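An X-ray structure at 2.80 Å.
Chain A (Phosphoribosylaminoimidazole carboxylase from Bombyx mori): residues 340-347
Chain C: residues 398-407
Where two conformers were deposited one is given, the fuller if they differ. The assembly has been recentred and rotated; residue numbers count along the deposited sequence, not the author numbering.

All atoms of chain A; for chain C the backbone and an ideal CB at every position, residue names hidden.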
# COMPACT_ATOMS: atom_id res chain seq x y z
N LEU A 340 3.31 18.40 21.01
CA LEU A 340 4.28 19.49 21.20
C LEU A 340 4.00 20.63 20.25
O LEU A 340 3.92 21.80 20.64
CB LEU A 340 5.70 19.01 20.97
CG LEU A 340 6.27 18.13 22.08
CD1 LEU A 340 7.65 17.60 21.72
CD2 LEU A 340 6.34 18.96 23.36
N SER A 341 3.81 20.27 19.00
CA SER A 341 3.62 21.24 17.96
C SER A 341 2.40 22.11 18.27
O SER A 341 2.39 23.32 17.98
CB SER A 341 3.45 20.50 16.62
OG SER A 341 3.39 21.41 15.54
N GLY A 342 1.40 21.52 18.93
CA GLY A 342 0.19 22.24 19.27
C GLY A 342 0.31 23.15 20.50
O GLY A 342 -0.51 24.04 20.72
N ASN A 343 1.34 22.93 21.31
CA ASN A 343 1.48 23.66 22.55
C ASN A 343 2.73 24.55 22.63
O ASN A 343 2.91 25.29 23.59
CB ASN A 343 1.41 22.70 23.73
CG ASN A 343 0.02 22.10 23.92
OD1 ASN A 343 -0.85 22.70 24.54
ND2 ASN A 343 -0.19 20.92 23.38
N THR A 344 3.57 24.50 21.61
CA THR A 344 4.74 25.38 21.60
C THR A 344 4.87 26.14 20.30
O THR A 344 4.24 25.82 19.29
CB THR A 344 6.07 24.63 21.90
OG1 THR A 344 7.06 25.55 22.37
CG2 THR A 344 6.59 23.93 20.68
N SER A 345 5.75 27.13 20.31
CA SER A 345 5.90 27.99 19.17
C SER A 345 7.27 27.74 18.57
O SER A 345 7.57 28.17 17.46
CB SER A 345 5.79 29.44 19.63
OG SER A 345 6.03 30.33 18.56
N TYR A 346 8.08 26.98 19.30
CA TYR A 346 9.39 26.59 18.80
C TYR A 346 9.23 25.43 17.80
O TYR A 346 8.31 24.61 17.92
CB TYR A 346 10.31 26.20 19.98
CG TYR A 346 10.50 27.35 20.94
CD1 TYR A 346 11.49 28.31 20.73
CD2 TYR A 346 9.65 27.50 22.04
CE1 TYR A 346 11.64 29.38 21.59
CE2 TYR A 346 9.80 28.55 22.90
CZ TYR A 346 10.79 29.49 22.67
OH TYR A 346 10.92 30.54 23.54
N PRO A 347 10.12 25.39 16.80
CA PRO A 347 10.09 24.34 15.78
C PRO A 347 10.15 22.94 16.38
O PRO A 347 10.94 22.68 17.30
CB PRO A 347 11.35 24.62 14.96
CG PRO A 347 12.19 25.56 15.82
CD PRO A 347 11.21 26.35 16.59
N UNK C 398 7.20 37.60 15.27
CA UNK C 398 6.70 36.47 14.50
C UNK C 398 6.35 35.35 15.48
O UNK C 398 5.28 34.77 15.40
CB UNK C 398 7.73 36.00 13.46
N UNK C 399 7.26 35.10 16.41
CA UNK C 399 7.06 34.14 17.49
C UNK C 399 5.82 34.45 18.31
O UNK C 399 5.07 33.55 18.68
CB UNK C 399 8.29 34.11 18.40
N UNK C 400 5.59 35.74 18.59
CA UNK C 400 4.37 36.17 19.24
C UNK C 400 3.14 35.74 18.45
O UNK C 400 2.23 35.11 18.99
CB UNK C 400 4.38 37.69 19.42
N UNK C 401 3.13 36.01 17.14
CA UNK C 401 1.96 35.71 16.33
C UNK C 401 1.63 34.22 16.29
O UNK C 401 0.45 33.84 16.26
CB UNK C 401 2.17 36.23 14.91
N UNK C 402 2.66 33.39 16.35
CA UNK C 402 2.46 31.95 16.42
C UNK C 402 1.72 31.55 17.68
O UNK C 402 0.81 30.71 17.63
CB UNK C 402 3.80 31.22 16.35
N UNK C 403 2.09 32.11 18.83
CA UNK C 403 1.39 31.77 20.07
C UNK C 403 -0.01 32.36 20.09
O UNK C 403 -0.94 31.75 20.61
CB UNK C 403 2.18 32.26 21.28
N UNK C 404 -0.17 33.55 19.53
CA UNK C 404 -1.49 34.17 19.50
C UNK C 404 -2.40 33.32 18.62
O UNK C 404 -3.57 33.13 18.92
CB UNK C 404 -1.42 35.61 18.99
N UNK C 405 -1.83 32.77 17.55
CA UNK C 405 -2.61 31.97 16.63
C UNK C 405 -3.13 30.72 17.36
O UNK C 405 -4.30 30.34 17.21
CB UNK C 405 -1.77 31.59 15.41
N UNK C 406 -2.28 30.14 18.20
CA UNK C 406 -2.68 29.00 19.00
C UNK C 406 -3.81 29.35 19.93
O UNK C 406 -4.74 28.57 20.12
CB UNK C 406 -1.49 28.46 19.80
N UNK C 407 -3.75 30.55 20.50
CA UNK C 407 -4.81 30.98 21.41
C UNK C 407 -6.13 31.18 20.68
O UNK C 407 -7.19 30.82 21.21
CB UNK C 407 -4.41 32.27 22.12

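Chain C runs as a continuous helix past the last turn of a chain A helix and the loop that follows it, so the positions facing chain A recur at helical spacing: 399, 402, 403 and 406.

Position 398 points sideways, with nothing of chain A within 5.5 Å of its CB. Many helix-compatible residues would fit; it is V398(C), which makes no contact here.

At position 399 the CB also points sideways, 4.4 Å from S345(A) OG, and beyond it lies the ring of Y346(A). A short side chain would leave that ring unmet, whereas a long apolar or aromatic one could reach it. The residue is W399(C), whose t rotamer brings NE1 to 3.5 Å from Y346(A) CZ, over one face of the tyrosine ring. S345(A) OG lies over a face of the indole, 3.4 Å from W399(C) CD1, and gives a weak hydrogen bond of 3.4 Å to the backbone W399(C) O.

The ideal CB atoms at 400 and 401 point away from chain A, so small or polar residues would do; they are G400(C), which has no side chain, and R401(C), whose side chain does not touch this stretch.

Position 402 points toward chain A, at the close approach of the two backbones. Its CB already lies 3.3 Å from S345(A) OG, so space beside the serine is tight; a small residue or a medium-sized apolar one that packs alongside would suit. L402(C), in the m rotamer, lays CD1 beside the serine as well, 3.4 Å from S345(A) OG.

Position 403 points sideways, its CB 4.9 Å from S345(A) CB. Farther out, the carbonyl of N343(A) offers negative potential, favouring a long side chain with a polar or basic end. In R403(C), CG packs 3.6 Å from S345(A) CB, and NH2 comes 3.6 Å from N343(A) O, which sits near the guanidinium plane. That NH2 is hydrogen-bonded elsewhere in the structure.

Positions 404 and 405 are beyond reach of chain A and could be almost anything helical; they are S404(C) and K405(C).

Position 406 points toward chain A, where the carbonyls of S341(A), G342(A) and T344(A) converge. The CB is 4.6 Å from G342(A) O, leaving room for an extended donor such as glutamine, lysine or arginine, whereas a carboxylate would meet unfavourable oxygens. Q406(C) extends its amide so that NE2 donates to T344(A) O at 2.9 Å. The other two carbonyls are close but poorly angled for hydrogen bonds.

Position 407 is out of reach again, so chain A sets no preference among helix-compatible residues; it is L407(C).

Chain C, residues 398-407: VWGRLRSKQL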
# COMPACT_ATOMS: atom_id res chain seq x y z
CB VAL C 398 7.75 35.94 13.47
CG1 VAL C 398 7.44 34.50 13.09
CG2 VAL C 398 7.83 36.83 12.25
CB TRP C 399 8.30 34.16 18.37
CG TRP C 399 8.26 33.31 19.58
CD1 TRP C 399 8.70 32.02 19.69
CD2 TRP C 399 7.75 33.67 20.86
NE1 TRP C 399 8.50 31.57 20.96
CE2 TRP C 399 7.91 32.56 21.70
CE3 TRP C 399 7.16 34.83 21.38
CZ2 TRP C 399 7.51 32.57 23.04
CZ3 TRP C 399 6.76 34.84 22.72
CH2 TRP C 399 6.95 33.72 23.53
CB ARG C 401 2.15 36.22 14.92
CG ARG C 401 2.24 37.72 14.87
CD ARG C 401 1.88 38.22 13.51
NE ARG C 401 2.67 39.40 13.17
CZ ARG C 401 2.40 40.19 12.14
NH1 ARG C 401 1.36 39.92 11.36
NH2 ARG C 401 3.17 41.24 11.89
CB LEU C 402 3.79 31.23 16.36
CG LEU C 402 4.53 31.22 15.02
CD1 LEU C 402 5.96 30.72 15.21
CD2 LEU C 402 3.79 30.37 14.02
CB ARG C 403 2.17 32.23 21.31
CG ARG C 403 3.58 31.71 21.41
CD ARG C 403 4.02 31.52 22.85
NE ARG C 403 4.05 30.12 23.23
CZ ARG C 403 4.57 29.66 24.37
NH1 ARG C 403 5.11 30.49 25.24
NH2 ARG C 403 4.55 28.36 24.62
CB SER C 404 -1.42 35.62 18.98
OG SER C 404 -2.71 36.22 18.90
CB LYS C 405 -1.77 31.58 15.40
CG LYS C 405 -2.55 30.89 14.27
CD LYS C 405 -1.76 29.74 13.65
CE LYS C 405 -2.57 28.95 12.61
NZ LYS C 405 -3.11 29.81 11.50
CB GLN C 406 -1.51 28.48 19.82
CG GLN C 406 -0.45 27.82 18.98
CD GLN C 406 0.70 27.24 19.81
OE1 GLN C 406 0.93 27.63 20.96
NE2 GLN C 406 1.42 26.29 19.21
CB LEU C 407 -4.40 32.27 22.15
CG LEU C 407 -5.41 32.93 23.10
CD1 LEU C 407 -5.80 32.03 24.28
CD2 LEU C 407 -4.81 34.23 23.61
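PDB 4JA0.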